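PDB 4ZOC: Lin1840 protein from Listeria innocua serovar 6a, which probably acts as a beta-glucosidase, cutting glucose from the non-reducing ends of beta-glucosides, and takes part in beta-1,2-glucan metabolism. Local coordinates for residues A167-D170 with G171-D175; A176-L179 with N180-E184; A328-R331 with M332-K336. The protein carries 2 engineered substitutions. One frame throughout, in Å; residues are numbered along the deposited sequence.

In the fold
All three contacts are local and lie in the TIM-barrel part of this family 3 glycosidase. Contacts 1 and 2 come in series: helix 158-173 ends in contact 1, and the loop leading to barrel strand 187-193 folds up in contact 2. Their centres are about 11 Å apart, and Gln173 O touches Leu179 CD2 at 3.6 Å. Contact 3 follows later, on helix 322-338, with its centre about 21 Å from that of contact 1 and about 16 Å from that of contact 2; neither touches it, the nearest atoms being about 8 Å and 7 Å away. The three describe two outer helices and a loop of the barrel, away from the glucose and magnesium sites.

Contact 1: A167-D170 with G171-D175; sequences AMVD and GYQGD
Met168 and Tyr172 both set CG anti to the carbonyl carbon (chi1 -80° and -67°), which lays the two side chains alongside each other, pointing the same way, one turn apart on helix 158-173. This helix forms the crossover between the parallel barrel strands 133-134 and 187-193, a beta-alpha-beta unit of the TIM barrel, and the contact spans about its last two turns and its C-terminal end. The thioether chain is extended beyond CG and runs beside the phenol: Met168 SD lies 5.4 Å from the centroid of the Tyr172 ring, an oblique Met-aromatic approach 61° off the ring normal. Nearer the backbone, Met168 CB reaches Tyr172 CE2 at 4.1 Å, while the ring atom CD2 of Tyr172 comes within 3.2 Å of Met168 O, the same carbonyl that accepts the backbone N-H of Tyr172. The hydroxyl of Tyr172 looks beyond the helix to a hydrogen bond with Ser136 OG, and helix 112-128 covers this side through Val115, Met118 and Ala119.

The i to i+4 bonds from Gly171, Tyr172 and Gln173 are regular. The final one, Gly174 N to Asp170 O, is no longer, at 2.8 Å, but more bent. Gly174 then leaves helical geometry with positive phi, a conformation that favours glycine, so the chain turns off towards the loop. Val169 and Gln173 make the second side-by-side pair. The amide of Gln173 is held from both ends: OE1 accepts from Ala188 N and Lys232 N, and NE2 donates to Gly230 O. The NE2 of that fixed amide lies 3.6 Å from the Val169 methyl CG1.

Contact 2: A176-L179 with N180-E184; sequences ASKL and NENLE
A tight turn from Lys178 to Glu181, extended by one residue to Asn182, closes this contact around a single backbone carbonyl. Lys178 O accepts two N-H groups, from Glu181 N at 3.0 Å and from Asn182 N at 2.9 Å. They arrive differently: Asn182 N lies almost straight out from the carbonyl (C=O...N 173°), whereas Glu181 N sits well above its plane, 57° out of it. The backbone angles of Leu179 and Asn180 fit a type I beta turn, and the second bond adds an alpha turn, giving a single helix-like coil in the loop that carries the chain from helix 158-173 to barrel strand 187-193. On one flank, Asn180 places CG between its backbone N and carbonyl carbon (chi1 66°), bringing OD1 back beside the Lys178 backbone, 3.7 Å from Lys178 C. That OD1 accepts a hydrogen bond from a water at 2.8 Å, and the same water donates to Ser177 O, linking the residue before the turn to the side chain of its third residue.

Lys178 CB lies 3.5 Å from Asn182 OD1, and farther out Lys178 CD comes to 4.0 Å from Glu181 OE1, the two chains running at a slant. The charged ends stay beyond salt-bridge range, with Lys178 NZ 4.4 Å from Glu181 OE1. Leu183 CD2 packs 3.7 Å from Leu179 O, and that oxygen also accepts a hydrogen bond from Arg347 NH2.

Contact 3: A328-R331 with M332-K336; sequences AVLR and MLNLK
Val329 O accepts the N-H of Leu333 at 2.9 Å, with an N-H...O angle of 165°. Equivalent i to i+4 bonds join Met332 to Ala328, Asn334 to Leu330 and Leu335 to Arg331, so the two segments form one unbroken run of alpha-helix. The Leu333 side chain leans back along the bonded carbonyl: its CB is 3.6 Å from Val329 O, and its methyl CD2 meets Val329 CG1 at 3.9 Å, the two side chains lying alongside and pointing the same way.

Leu330 and Asn334 instead meet at a slant. With CG of Leu330 anti to its backbone N (chi1 -178°), the isobutyl group reaches along the helix until CD1 is 3.8 Å from Asn334 OD1 and CG is 3.9 Å from Asn334 ND2. The amide thus rests against an aliphatic group, while its OD1 takes a hydrogen bond from Gln3 NE2.

Arg331 forms a salt bridge through NH1 with Asp299, just before barrel strand 301-302. Elsewhere on helix 322-338, helix 3-12 packs Val6 on Leu330 and Leu333 and Val10 on Leu333, helix 15-21 supplies Gln21 beside Met332 and Leu333, and strand 87-90 brings Val87 against Met332.

Contact 1: A167-D170 with G171-D175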
loop_
_atom_site.group_PDB
_atom_site.type_symbol
_atom_site.label_atom_id
_atom_site.label_comp_id
_atom_site.label_asym_id
_atom_site.label_seq_id
_atom_site.Cartn_x
_atom_site.Cartn_y
_atom_site.Cartn_z
ATOM N N ALA A 167 3.113 26.880 -11.795
ATOM C CA ALA A 167 3.460 28.137 -11.175
ATOM C C ALA A 167 4.917 28.226 -10.725
ATOM O O ALA A 167 5.538 29.282 -10.919
ATOM C CB ALA A 167 2.491 28.438 -10.046
ATOM N N MET A 168 5.483 27.125 -10.186
ATOM C CA MET A 168 6.899 27.144 -9.756
ATOM C C MET A 168 7.836 27.285 -10.940
ATOM O O MET A 168 8.770 28.121 -10.930
ATOM C CB MET A 168 7.259 25.890 -9.015
ATOM C CG MET A 168 6.863 25.802 -7.587
ATOM S SD MET A 168 7.924 24.639 -6.620
ATOM C CE MET A 168 6.652 24.397 -5.397
ATOM N N VAL A 169 7.549 26.519 -11.997
ATOM C CA VAL A 169 8.386 26.587 -13.219
ATOM C C VAL A 169 8.384 28.027 -13.774
ATOM O O VAL A 169 9.430 28.580 -14.108
ATOM C CB VAL A 169 7.903 25.583 -14.267
ATOM C CG1 VAL A 169 8.611 25.834 -15.622
ATOM C CG2 VAL A 169 8.150 24.166 -13.802
ATOM N N ASP A 170 7.194 28.634 -13.857
ATOM C CA ASP A 170 7.051 30.003 -14.338
ATOM C C ASP A 170 7.852 30.984 -13.432
ATOM O O ASP A 170 8.566 31.854 -13.903
ATOM C CB ASP A 170 5.584 30.351 -14.353
ATOM C CG ASP A 170 5.311 31.717 -14.944
ATOM O OD1 ASP A 170 6.061 32.189 -15.846
ATOM O OD2 ASP A 170 4.303 32.330 -14.506
ATOM N N GLY A 171 7.732 30.811 -12.125
ATOM C CA GLY A 171 8.471 31.638 -11.165
ATOM C C GLY A 171 9.979 31.536 -11.307
ATOM O O GLY A 171 10.732 32.566 -11.295
ATOM N N TYR A 172 10.472 30.315 -11.467
ATOM C CA TYR A 172 11.961 30.117 -11.576
ATOM C C TYR A 172 12.478 30.637 -12.906
ATOM O O TYR A 172 13.472 31.328 -12.938
ATOM C CB TYR A 172 12.360 28.643 -11.458
ATOM C CG TYR A 172 12.136 27.974 -10.094
ATOM C CD1 TYR A 172 12.657 28.516 -8.939
ATOM C CD2 TYR A 172 11.535 26.707 -9.992
ATOM C CE1 TYR A 172 12.521 27.883 -7.726
ATOM C CE2 TYR A 172 11.368 26.108 -8.741
ATOM C CZ TYR A 172 11.873 26.689 -7.620
ATOM O OH TYR A 172 11.723 26.075 -6.388
ATOM N N GLN A 173 11.794 30.262 -13.991
ATOM C CA GLN A 173 12.347 30.419 -15.311
ATOM C C GLN A 173 11.909 31.698 -16.015
ATOM O O GLN A 173 12.578 32.180 -16.932
ATOM C CB GLN A 173 11.964 29.209 -16.200
ATOM C CG GLN A 173 12.388 27.864 -15.671
ATOM C CD GLN A 173 12.325 26.745 -16.650
ATOM O OE1 GLN A 173 13.085 25.765 -16.518
ATOM N NE2 GLN A 173 11.432 26.827 -17.621
ATOM N N GLY A 174 10.771 32.213 -15.657
ATOM C CA GLY A 174 10.062 33.150 -16.558
ATOM C C GLY A 174 9.881 32.614 -17.959
ATOM O O GLY A 174 9.476 31.474 -18.131
ATOM N N ASP A 175 10.195 33.451 -18.973
ATOM C CA ASP A 175 10.094 33.023 -20.335
ATOM C C ASP A 175 11.335 32.185 -20.627
ATOM O O ASP A 175 12.470 32.703 -20.704
ATOM C CB ASP A 175 9.897 34.240 -21.276
ATOM C CG ASP A 175 10.004 33.869 -22.733
ATOM O OD1 ASP A 175 10.332 32.722 -23.122
ATOM O OD2 ASP A 175 9.795 34.755 -23.514
HETATM O O HOH W 1 6.664 31.005 -17.875
#

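Contact 2: A176-L179 with N180-E184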
loop_
_atom_site.group_PDB
_atom_site.type_symbol
_atom_site.label_atom_id
_atom_site.label_comp_id
_atom_site.label_asym_id
_atom_site.label_seq_id
_atom_site.Cartn_x
_atom_site.Cartn_y
_atom_site.Cartn_z
ATOM N N ALA A 176 11.128 30.881 -20.768
ATOM C CA ALA A 176 12.269 29.956 -20.859
ATOM C C ALA A 176 13.172 30.248 -22.048
ATOM O O ALA A 176 14.353 29.903 -22.031
ATOM C CB ALA A 176 11.822 28.507 -20.918
ATOM N N SER A 177 12.605 30.798 -23.116
ATOM C CA SER A 177 13.433 31.050 -24.342
ATOM C C SER A 177 14.388 32.213 -24.156
ATOM O O SER A 177 15.187 32.440 -25.046
ATOM C CB SER A 177 12.504 31.327 -25.544
ATOM O OG SER A 177 11.892 32.596 -25.405
ATOM N N LYS A 178 14.315 32.935 -23.021
ATOM C CA LYS A 178 15.152 34.067 -22.716
ATOM C C LYS A 178 16.037 33.862 -21.481
ATOM O O LYS A 178 16.480 34.829 -20.881
ATOM C CB LYS A 178 14.277 35.315 -22.568
ATOM C CG LYS A 178 13.615 35.779 -23.887
ATOM C CD LYS A 178 12.802 37.017 -23.578
ATOM C CE LYS A 178 11.934 37.531 -24.734
ATOM N NZ LYS A 178 12.660 37.382 -26.031
ATOM N N LEU A 179 16.374 32.620 -21.143
ATOM C CA LEU A 179 17.255 32.360 -20.009
ATOM C C LEU A 179 18.679 32.856 -20.270
ATOM O O LEU A 179 19.514 32.944 -19.351
ATOM C CB LEU A 179 17.178 30.884 -19.587
ATOM C CG LEU A 179 15.923 30.582 -18.746
ATOM C CD1 LEU A 179 15.631 29.103 -18.718
ATOM C CD2 LEU A 179 16.032 31.148 -17.333
ATOM N N ASN A 180 18.975 33.197 -21.540
ATOM C CA ASN A 180 20.281 33.722 -21.834
ATOM C C ASN A 180 20.373 35.207 -21.570
ATOM O O ASN A 180 21.486 35.732 -21.465
ATOM C CB ASN A 180 20.684 33.391 -23.257
ATOM C CG ASN A 180 19.826 34.090 -24.267
ATOM O OD1 ASN A 180 18.622 34.202 -24.140
ATOM N ND2 ASN A 180 20.450 34.593 -25.266
ATOM N N GLU A 181 19.227 35.855 -21.334
ATOM C CA GLU A 181 19.129 37.323 -21.117
ATOM C C GLU A 181 18.614 37.689 -19.738
ATOM O O GLU A 181 19.013 38.669 -19.196
ATOM C CB GLU A 181 18.133 37.961 -22.134
ATOM C CG GLU A 181 18.410 37.760 -23.624
ATOM C CD GLU A 181 17.286 38.303 -24.529
ATOM O OE1 GLU A 181 16.287 38.871 -24.027
ATOM O OE2 GLU A 181 17.374 38.143 -25.777
ATOM N N ASN A 182 17.671 36.909 -19.204
ATOM C CA ASN A 182 17.058 37.148 -17.945
ATOM C C ASN A 182 17.871 36.394 -16.858
ATOM O O ASN A 182 17.501 35.299 -16.431
ATOM C CB ASN A 182 15.594 36.612 -17.965
ATOM C CG ASN A 182 14.709 37.303 -18.988
ATOM O OD1 ASN A 182 13.672 36.775 -19.455
ATOM N ND2 ASN A 182 15.121 38.452 -19.380
ATOM N N LEU A 183 18.943 37.016 -16.374
ATOM C CA LEU A 183 19.899 36.344 -15.511
ATOM C C LEU A 183 19.559 36.330 -14.034
ATOM O O LEU A 183 20.360 35.804 -13.219
ATOM C CB LEU A 183 21.300 36.961 -15.715
ATOM C CG LEU A 183 21.807 37.064 -17.175
ATOM C CD1 LEU A 183 23.272 37.440 -17.229
ATOM C CD2 LEU A 183 21.530 35.802 -18.007
ATOM N N GLU A 184 18.358 36.787 -13.703
ATOM C CA GLU A 184 17.793 36.617 -12.330
ATOM C C GLU A 184 16.770 35.467 -12.246
ATOM O O GLU A 184 16.315 35.115 -11.158
ATOM C CB GLU A 184 17.060 37.876 -11.850
ATOM C CG GLU A 184 18.006 39.057 -11.628
ATOM C CD GLU A 184 17.277 40.352 -11.268
ATOM O OE1 GLU A 184 16.018 40.321 -11.044
ATOM O OE2 GLU A 184 17.973 41.404 -11.189
HETATM O O HOH W 2 16.855 34.447 -26.244
#

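Contact 3: A328-R331 with M332-K336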
loop_
_atom_site.group_PDB
_atom_site.type_symbol
_atom_site.label_atom_id
_atom_site.label_comp_id
_atom_site.label_asym_id
_atom_site.label_seq_id
_atom_site.Cartn_x
_atom_site.Cartn_y
_atom_site.Cartn_z
ATOM N N ALA A 328 23.525 13.052 -25.896
ATOM C CA ALA A 328 23.576 13.522 -24.532
ATOM C C ALA A 328 24.466 14.785 -24.434
ATOM O O ALA A 328 24.093 15.785 -23.817
ATOM C CB ALA A 328 24.119 12.434 -23.601
ATOM N N VAL A 329 25.615 14.745 -25.088
ATOM C CA VAL A 329 26.495 15.907 -25.088
ATOM C C VAL A 329 25.784 17.151 -25.696
ATOM O O VAL A 329 25.856 18.254 -25.140
ATOM C CB VAL A 329 27.848 15.583 -25.771
ATOM C CG1 VAL A 329 28.662 16.846 -25.982
ATOM C CG2 VAL A 329 28.627 14.558 -24.983
ATOM N N LEU A 330 25.125 16.997 -26.846
ATOM C CA LEU A 330 24.417 18.063 -27.481
ATOM C C LEU A 330 23.352 18.617 -26.535
ATOM O O LEU A 330 23.183 19.819 -26.423
ATOM C CB LEU A 330 23.766 17.613 -28.769
ATOM C CG LEU A 330 23.025 18.721 -29.529
ATOM C CD1 LEU A 330 23.857 19.967 -29.805
ATOM C CD2 LEU A 330 22.480 18.126 -30.821
ATOM N N ARG A 331 22.615 17.741 -25.843
ATOM C CA ARG A 331 21.683 18.287 -24.850
ATOM C C ARG A 331 22.333 19.164 -23.718
ATOM O O ARG A 331 21.808 20.267 -23.364
ATOM C CB ARG A 331 20.776 17.165 -24.319
ATOM C CG ARG A 331 19.808 16.662 -25.375
ATOM C CD ARG A 331 18.710 15.707 -24.835
ATOM N NE ARG A 331 19.231 14.414 -24.471
ATOM C CZ ARG A 331 19.276 13.329 -25.252
ATOM N NH1 ARG A 331 19.765 12.188 -24.782
ATOM N NH2 ARG A 331 18.790 13.374 -26.480
ATOM N N MET A 332 23.467 18.712 -23.220
ATOM C CA MET A 332 24.238 19.434 -22.189
ATOM C C MET A 332 24.671 20.807 -22.743
ATOM O O MET A 332 24.536 21.847 -22.117
ATOM C CB MET A 332 25.434 18.583 -21.738
ATOM C CG MET A 332 25.116 17.449 -20.738
ATOM S SD MET A 332 24.602 18.161 -19.132
ATOM C CE MET A 332 26.223 18.723 -18.536
ATOM N N LEU A 333 25.226 20.792 -23.960
ATOM C CA LEU A 333 25.705 22.042 -24.538
ATOM C C LEU A 333 24.517 22.975 -24.818
ATOM O O LEU A 333 24.630 24.192 -24.553
ATOM C CB LEU A 333 26.483 21.759 -25.797
ATOM C CG LEU A 333 27.957 21.411 -25.660
ATOM C CD1 LEU A 333 28.505 20.932 -24.359
ATOM C CD2 LEU A 333 28.490 20.678 -26.892
ATOM N N ASN A 334 23.374 22.431 -25.285
ATOM C CA ASN A 334 22.144 23.235 -25.542
ATOM C C ASN A 334 21.650 23.895 -24.241
ATOM O O ASN A 334 21.357 25.032 -24.263
ATOM C CB ASN A 334 20.960 22.425 -26.128
ATOM C CG ASN A 334 21.078 22.199 -27.629
ATOM O OD1 ASN A 334 21.859 22.855 -28.294
ATOM N ND2 ASN A 334 20.355 21.228 -28.138
ATOM N N LEU A 335 21.631 23.173 -23.111
ATOM C CA LEU A 335 21.338 23.790 -21.799
ATOM C C LEU A 335 22.267 24.952 -21.493
ATOM O O LEU A 335 21.819 26.036 -21.055
ATOM C CB LEU A 335 21.392 22.741 -20.708
ATOM C CG LEU A 335 21.256 23.261 -19.264
ATOM C CD1 LEU A 335 19.952 23.989 -19.045
ATOM C CD2 LEU A 335 21.430 22.128 -18.254
ATOM N N LYS A 336 23.566 24.723 -21.727
ATOM C CA LYS A 336 24.529 25.730 -21.381
ATOM C C LYS A 336 24.281 26.930 -22.264
ATOM O O LYS A 336 24.343 28.088 -21.808
ATOM C CB LYS A 336 25.945 25.244 -21.513
ATOM C CG LYS A 336 26.282 24.153 -20.544
ATOM C CD LYS A 336 27.595 23.458 -20.717
ATOM C CE LYS A 336 27.868 22.700 -19.424
ATOM N NZ LYS A 336 29.148 21.981 -19.379
#